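Local coordinates for MHC class I antigen (Anolis carolinensis, PDB 7CPO), which binds a peptide in the groove of its alpha 1 and alpha 2 domains and probably presents it to T cells, as MHC class I molecules do, at residues A136-V139 / P140-N143; D149-F152 / R153-E156; P60-W63 / E64-L68. All coordinates share one frame; numbering follows the deposited sequence.

Contact 1: residues A136-V139 / P140-N143; sequences AADV and PAQN
D138 turns its CG into the position between the backbone N and the carbonyl carbon (chi1 59°), which turns the carboxylate forward to the backbone N of A141, three residues on. V139 adopts a similar first torsion (chi1 48°) for CG1, setting that methyl against P140 CD, 3.2 Å from CG1, with the two side chains crossing at a slant. The stretch is the turn that leads from the edge strand 133-136 of the groove floor into helix 141-149, and D138 caps the start of that helix. D138 OD1 accepts from A141 N at 2.8 Å, almost linearly (171°) and with the N-H meeting the oxygen nearly end-on. D138 OD1 also lies 3.1 Å from P140 CD, the two side chains crossing at about a right angle. V139 O takes the N-H of Q142 at 3.1 Å from above the carbonyl plane rather than on a lone pair, and D138 O receives a weak, long bond from that same N-H. The Q142 amide, on an extended chain, lies over the backbone at V139, and its OE1 comes 3.8 Å from V139 CG2. The methyls of A136 and A141 touch, CB to CB 3.6 Å. A141 also packs on Y124 of strand 122-128, while P140 and N143 rest against Y87 of helix 62-87. P140 O, one step further, accepts from N143 N and, weakly, from N143 ND2. P140 has no N-H to offer, and A141 N is engaged by the carboxylate; a negative group placed at this helix start would be expected to interact favourably with the helix dipole.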
loop_
_atom_site.group_PDB
_atom_site.type_symbol
_atom_site.label_atom_id
_atom_site.label_comp_id
_atom_site.label_asym_id
_atom_site.label_seq_id
_atom_site.Cartn_x
_atom_site.Cartn_y
_atom_site.Cartn_z
ATOM N N ALA A 136 10.621 -0.161 -23.626
ATOM C CA ALA A 136 9.348 -0.762 -23.995
ATOM C C ALA A 136 9.339 -2.231 -23.609
ATOM O O ALA A 136 10.328 -2.941 -23.799
ATOM C CB ALA A 136 9.112 -0.629 -25.501
ATOM N N ALA A 137 8.213 -2.694 -23.078
ATOM C CA ALA A 137 8.155 -4.074 -22.615
ATOM C C ALA A 137 7.825 -5.057 -23.732
ATOM O O ALA A 137 8.120 -6.246 -23.591
ATOM C CB ALA A 137 7.139 -4.210 -21.469
ATOM N N ASP A 138 7.236 -4.596 -24.835
ATOM C CA ASP A 138 6.840 -5.475 -25.929
ATOM C C ASP A 138 6.814 -4.669 -27.221
ATOM O O ASP A 138 7.086 -3.465 -27.228
ATOM C CB ASP A 138 5.482 -6.119 -25.652
ATOM C CG ASP A 138 4.384 -5.104 -25.451
ATOM O OD1 ASP A 138 4.464 -3.988 -26.008
ATOM O OD2 ASP A 138 3.418 -5.426 -24.727
ATOM N N VAL A 139 6.435 -5.329 -28.314
ATOM C CA VAL A 139 6.499 -4.686 -29.627
ATOM C C VAL A 139 5.404 -3.627 -29.788
ATOM O O VAL A 139 5.679 -2.595 -30.423
ATOM C CB VAL A 139 6.514 -5.733 -30.764
ATOM C CG1 VAL A 139 5.435 -6.799 -30.617
ATOM C CG2 VAL A 139 6.440 -5.064 -32.121
ATOM N N PRO A 140 4.187 -3.770 -29.221
ATOM C CA PRO A 140 3.266 -2.614 -29.240
ATOM C C PRO A 140 3.811 -1.384 -28.538
ATOM O O PRO A 140 3.681 -0.272 -29.066
ATOM C CB PRO A 140 2.010 -3.149 -28.536
ATOM C CG PRO A 140 2.015 -4.572 -28.835
ATOM C CD PRO A 140 3.473 -4.982 -28.781
ATOM N N ALA A 141 4.425 -1.542 -27.364
ATOM C CA ALA A 141 4.998 -0.383 -26.683
ATOM C C ALA A 141 6.089 0.303 -27.502
ATOM O O ALA A 141 6.397 1.477 -27.244
ATOM C CB ALA A 141 5.555 -0.789 -25.330
ATOM N N GLN A 142 6.660 -0.384 -28.501
ATOM C CA GLN A 142 7.675 0.251 -29.339
ATOM C C GLN A 142 7.108 1.412 -30.125
ATOM O O GLN A 142 7.857 2.329 -30.484
ATOM C CB GLN A 142 8.328 -0.770 -30.270
ATOM C CG GLN A 142 9.367 -1.602 -29.539
ATOM C CD GLN A 142 9.738 -2.860 -30.271
ATOM O OE1 GLN A 142 9.578 -2.952 -31.491
ATOM N NE2 GLN A 142 10.223 -3.854 -29.529
ATOM N N ASN A 143 5.798 1.421 -30.364
ATOM C CA ASN A 143 5.155 2.627 -30.876
ATOM C C ASN A 143 5.380 3.802 -29.925
ATOM O O ASN A 143 5.806 4.883 -30.340
ATOM C CB ASN A 143 3.659 2.363 -31.092
ATOM C CG ASN A 143 3.395 1.206 -32.070
ATOM O OD1 ASN A 143 3.827 1.241 -33.227
ATOM N ND2 ASN A 143 2.697 0.170 -31.597
#

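Contact 2: residues D149-F152 / R153-E156; sequences DADF and RDNE
D151 and D154 face each other across the first turn of helix 152-176, where D151 is the N-cap residue and its side chain makes the capping bond. D151 OD1 accepts from D154 N, a straight (161°) but long and weak bond of 3.4 Å. The first torsion, with CG anti to the backbone N (chi1 -163°), carries the carboxylate forward over the helix start, and D154 CB sits 3.4 Å from D151 OD2. The planes of the two carboxylates lie 68° apart, and D151 OD2 and D154 OD1 come to 3.6 Å. Like charges this close would be costly alone, but each acid forms a salt bridge with a basic side chain of the bound peptide, and D154 also packs on an aromatic side chain of the peptide. The backbone then takes up the helical pattern: D151 O receives N155 N at 2.9 Å and F152 O receives E156 N at 3.1 Å. Behind these bonds lies N155, which is buried: its ND2 donates to W148 O at the end of the preceding helix, and its OD1 accepts from W134 NE1, so the amide ties the new helix to the old one and to strand 133-136. Further out, D149 bridges to K145 by OD2 and takes the backbone N-H of W134 at OD1. This bend, the break between the two helices of the alpha 2 wall, is shaped by an inverse gamma turn centred on D151, in which F152 N reaches A150 O weakly. One face of the F152 ring lies over that carbonyl, A150 O standing 3.9 Å above the ring plane, over its centre.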
loop_
_atom_site.group_PDB
_atom_site.type_symbol
_atom_site.label_atom_id
_atom_site.label_comp_id
_atom_site.label_asym_id
_atom_site.label_seq_id
_atom_site.Cartn_x
_atom_site.Cartn_y
_atom_site.Cartn_z
ATOM N N ASP A 149 11.292 8.562 -27.194
ATOM C CA ASP A 149 12.745 8.628 -27.348
ATOM C C ASP A 149 13.162 9.901 -28.060
ATOM O O ASP A 149 14.185 10.501 -27.718
ATOM C CB ASP A 149 13.275 7.429 -28.132
ATOM C CG ASP A 149 13.620 6.234 -27.245
ATOM O OD1 ASP A 149 13.478 6.341 -25.996
ATOM O OD2 ASP A 149 14.001 5.169 -27.810
ATOM N N ALA A 150 12.369 10.350 -29.024
ATOM C CA ALA A 150 12.732 11.519 -29.814
ATOM C C ALA A 150 12.385 12.852 -29.162
ATOM O O ALA A 150 12.773 13.891 -29.705
ATOM C CB ALA A 150 12.062 11.440 -31.185
ATOM N N ASP A 151 11.672 12.861 -28.033
ATOM C CA ASP A 151 11.268 14.116 -27.386
ATOM C C ASP A 151 12.300 14.509 -26.326
ATOM O O ASP A 151 12.045 14.470 -25.120
ATOM C CB ASP A 151 9.873 13.978 -26.785
ATOM C CG ASP A 151 9.237 15.311 -26.477
ATOM O OD1 ASP A 151 9.976 16.337 -26.455
ATOM O OD2 ASP A 151 8.001 15.339 -26.258
ATOM N N PHE A 152 13.476 14.921 -26.822
ATOM C CA PHE A 152 14.636 15.154 -25.968
ATOM C C PHE A 152 14.317 16.130 -24.848
ATOM O O PHE A 152 14.695 15.900 -23.688
ATOM C CB PHE A 152 15.817 15.671 -26.808
ATOM C CG PHE A 152 16.228 14.728 -27.903
ATOM C CD1 PHE A 152 16.143 13.345 -27.708
ATOM C CD2 PHE A 152 16.669 15.204 -29.135
ATOM C CE1 PHE A 152 16.499 12.455 -28.722
ATOM C CE2 PHE A 152 17.031 14.317 -30.144
ATOM C CZ PHE A 152 16.937 12.943 -29.942
ATOM N N ARG A 153 13.613 17.220 -25.176
ATOM C CA ARG A 153 13.317 18.248 -24.182
ATOM C C ARG A 153 12.405 17.707 -23.082
ATOM O O ARG A 153 12.682 17.887 -21.890
ATOM C CB ARG A 153 12.705 19.475 -24.868
ATOM C CG ARG A 153 12.804 20.763 -24.060
ATOM C CD ARG A 153 12.776 22.009 -24.962
ATOM N NE ARG A 153 13.889 22.906 -24.664
ATOM C CZ ARG A 153 14.755 23.366 -25.565
ATOM N NH1 ARG A 153 14.636 23.030 -26.846
ATOM N NH2 ARG A 153 15.745 24.166 -25.180
ATOM N N ASP A 154 11.318 17.023 -23.462
ATOM C CA ASP A 154 10.403 16.494 -22.455
ATOM C C ASP A 154 11.091 15.442 -21.605
ATOM O O ASP A 154 10.876 15.384 -20.389
ATOM C CB ASP A 154 9.140 15.923 -23.109
ATOM C CG ASP A 154 7.858 16.396 -22.423
ATOM O OD1 ASP A 154 6.803 16.420 -23.083
ATOM O OD2 ASP A 154 7.894 16.747 -21.222
ATOM N N ASN A 155 11.937 14.614 -22.217
ATOM C CA ASN A 155 12.668 13.628 -21.431
ATOM C C ASN A 155 13.562 14.297 -20.399
ATOM O O ASN A 155 13.756 13.751 -19.309
ATOM C CB ASN A 155 13.492 12.734 -22.349
ATOM C CG ASN A 155 12.635 11.799 -23.165
ATOM O OD1 ASN A 155 11.507 11.454 -22.773
ATOM N ND2 ASN A 155 13.165 11.380 -24.321
ATOM N N GLU A 156 14.092 15.488 -20.706
ATOM C CA GLU A 156 14.913 16.180 -19.721
ATOM C C GLU A 156 14.064 16.780 -18.604
ATOM O O GLU A 156 14.493 16.788 -17.444
ATOM C CB GLU A 156 15.782 17.248 -20.375
ATOM C CG GLU A 156 16.885 16.656 -21.251
ATOM C CD GLU A 156 18.203 16.372 -20.503
ATOM O OE1 GLU A 156 18.200 16.273 -19.249
ATOM O OE2 GLU A 156 19.246 16.215 -21.183
#

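Contact 3: residues P60-W63 / E64-L68; sequences PDYW and ERNTL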
loop_
_atom_site.group_PDB
_atom_site.type_symbol
_atom_site.label_atom_id
_atom_site.label_comp_id
_atom_site.label_asym_id
_atom_site.label_seq_id
_atom_site.Cartn_x
_atom_site.Cartn_y
_atom_site.Cartn_z
ATOM N N PRO A 60 0.710 29.432 -2.045
ATOM C CA PRO A 60 -0.750 29.432 -1.895
ATOM C C PRO A 60 -1.482 28.830 -3.083
ATOM O O PRO A 60 -2.683 28.561 -2.967
ATOM C CB PRO A 60 -1.080 30.926 -1.719
ATOM C CG PRO A 60 0.040 31.624 -2.438
ATOM C CD PRO A 60 1.261 30.794 -2.153
ATOM N N ASP A 61 -0.807 28.567 -4.197
ATOM C CA ASP A 61 -1.447 27.986 -5.373
ATOM C C ASP A 61 -1.248 26.482 -5.480
ATOM O O ASP A 61 -1.684 25.880 -6.472
ATOM C CB ASP A 61 -0.924 28.651 -6.646
ATOM C CG ASP A 61 -1.152 30.153 -6.650
ATOM O OD1 ASP A 61 -0.202 30.901 -6.324
ATOM O OD2 ASP A 61 -2.285 30.576 -6.965
ATOM N N TYR A 62 -0.604 25.875 -4.476
ATOM C CA TYR A 62 -0.292 24.448 -4.479
ATOM C C TYR A 62 -1.494 23.577 -4.848
ATOM O O TYR A 62 -1.385 22.672 -5.685
ATOM C CB TYR A 62 0.245 24.071 -3.099
ATOM C CG TYR A 62 0.693 22.644 -2.941
ATOM C CD1 TYR A 62 1.978 22.245 -3.318
ATOM C CD2 TYR A 62 -0.151 21.691 -2.369
ATOM C CE1 TYR A 62 2.401 20.927 -3.146
ATOM C CE2 TYR A 62 0.268 20.370 -2.186
ATOM C CZ TYR A 62 1.545 20.002 -2.571
ATOM O OH TYR A 62 1.943 18.698 -2.404
ATOM N N TRP A 63 -2.651 23.831 -4.229
ATOM C CA TRP A 63 -3.803 22.956 -4.431
ATOM C C TRP A 63 -4.411 23.133 -5.823
ATOM O O TRP A 63 -4.814 22.146 -6.455
ATOM C CB TRP A 63 -4.830 23.198 -3.322
ATOM C CG TRP A 63 -4.209 22.956 -1.974
ATOM C CD1 TRP A 63 -3.915 23.892 -1.020
ATOM C CD2 TRP A 63 -3.735 21.699 -1.461
ATOM N NE1 TRP A 63 -3.319 23.290 0.067
ATOM C CE2 TRP A 63 -3.193 21.946 -0.185
ATOM C CE3 TRP A 63 -3.750 20.387 -1.944
ATOM C CZ2 TRP A 63 -2.655 20.928 0.602
ATOM C CZ3 TRP A 63 -3.223 19.386 -1.165
ATOM C CH2 TRP A 63 -2.676 19.662 0.095
ATOM N N GLU A 64 -4.468 24.367 -6.332
ATOM C CA GLU A 64 -4.981 24.560 -7.683
ATOM C C GLU A 64 -4.047 23.947 -8.719
ATOM O O GLU A 64 -4.503 23.250 -9.638
ATOM C CB GLU A 64 -5.200 26.049 -7.986
ATOM C CG GLU A 64 -6.269 26.702 -7.153
ATOM C CD GLU A 64 -7.631 26.012 -7.236
ATOM O OE1 GLU A 64 -8.086 25.652 -8.356
ATOM O OE2 GLU A 64 -8.243 25.840 -6.154
ATOM N N ARG A 65 -2.737 24.211 -8.604
ATOM C CA ARG A 65 -1.791 23.684 -9.590
ATOM C C ARG A 65 -1.839 22.159 -9.642
ATOM O O ARG A 65 -2.005 21.572 -10.717
ATOM C CB ARG A 65 -0.371 24.175 -9.288
ATOM C CG ARG A 65 0.625 23.974 -10.441
ATOM C CD ARG A 65 1.838 24.883 -10.262
ATOM N NE ARG A 65 2.372 24.631 -8.950
ATOM C CZ ARG A 65 2.506 25.536 -7.997
ATOM N NH1 ARG A 65 2.209 26.796 -8.231
ATOM N NH2 ARG A 65 2.964 25.166 -6.811
ATOM N N ASN A 66 -1.752 21.499 -8.479
ATOM C CA ASN A 66 -1.817 20.039 -8.449
ATOM C C ASN A 66 -3.156 19.522 -8.961
ATOM O O ASN A 66 -3.212 18.496 -9.653
ATOM C CB ASN A 66 -1.573 19.536 -7.031
ATOM C CG ASN A 66 -0.100 19.512 -6.648
ATOM O OD1 ASN A 66 0.619 18.564 -6.973
ATOM N ND2 ASN A 66 0.348 20.536 -5.921
ATOM N N THR A 67 -4.247 20.209 -8.625
ATOM C CA THR A 67 -5.565 19.836 -9.141
ATOM C C THR A 67 -5.616 19.915 -10.674
ATOM O O THR A 67 -6.070 18.977 -11.340
ATOM C CB THR A 67 -6.624 20.747 -8.512
ATOM O OG1 THR A 67 -6.668 20.529 -7.099
ATOM C CG2 THR A 67 -8.000 20.498 -9.096
ATOM N N LEU A 68 -5.164 21.036 -11.253
ATOM C CA LEU A 68 -5.184 21.180 -12.712
ATOM C C LEU A 68 -4.323 20.110 -13.386
ATOM O O LEU A 68 -4.752 19.473 -14.353
ATOM C CB LEU A 68 -4.726 22.591 -13.121
ATOM C CG LEU A 68 -5.633 23.774 -12.726
ATOM C CD1 LEU A 68 -4.874 25.103 -12.649
ATOM C CD2 LEU A 68 -6.834 23.916 -13.672
HETATM O O HOH W 1 -4.374 26.557 -4.107
#
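The first turn of helix 62-87, the alpha 1 wall of the peptide-binding groove, is built here around Y62 and N66. N66 lies one helical turn on, and its side chain bends back so that ND2 donates to Y62 O at 2.8 Å (166°). The donor stands above the carbonyl plane, while N66 N reaches the same oxygen from the opposite face at 3.1 Å; two bonds from one residue thus grip one carbonyl. The bond also holds ND2 over the Y62 ring, 3.3 Å above the ring plane, over its centre, with amide and ring planes 55° apart. The Y62 ring, set by CG anti to the backbone N (chi1 -177°), ends in a hydroxyl hydrogen-bonded to Y173 and Y45, a tyrosine cluster consistent with the groove end that holds the peptide N terminus in class I molecules. N66 OD1 binds the peptide backbone, so Y62 O positions, from the second shell, an amide that touches peptide. R65 N donates to D61 O at 2.9 Å, while its NH2 forms a salt bridge with D59 and its NE a hydrogen bond with a polar peptide side chain. W63 O is likewise doubly bound by T67 N and T67 OG1, from opposite faces. Where the helix starts, a water donates to P60 O at 2.9 Å and accepts from E64 N at 3.1 Å.

From the N terminus, contact 3 comes first and starts helix 62-87, which forms one wall of the groove. The chain then runs through the remaining floor strands to contact 1, the turn from edge strand 133-136 into helix 141-149. Contact 2 follows at the break before helix 152-176, so contacts 1 and 2 bracket the first helix of the opposite wall, their centres about 18 Å apart. Each closes a short local turn; they run in series, and none nests within or crosses another. Contacts 2 and 3, about 26 Å apart between centres, both have residues that reach the bound peptide, one from each wall.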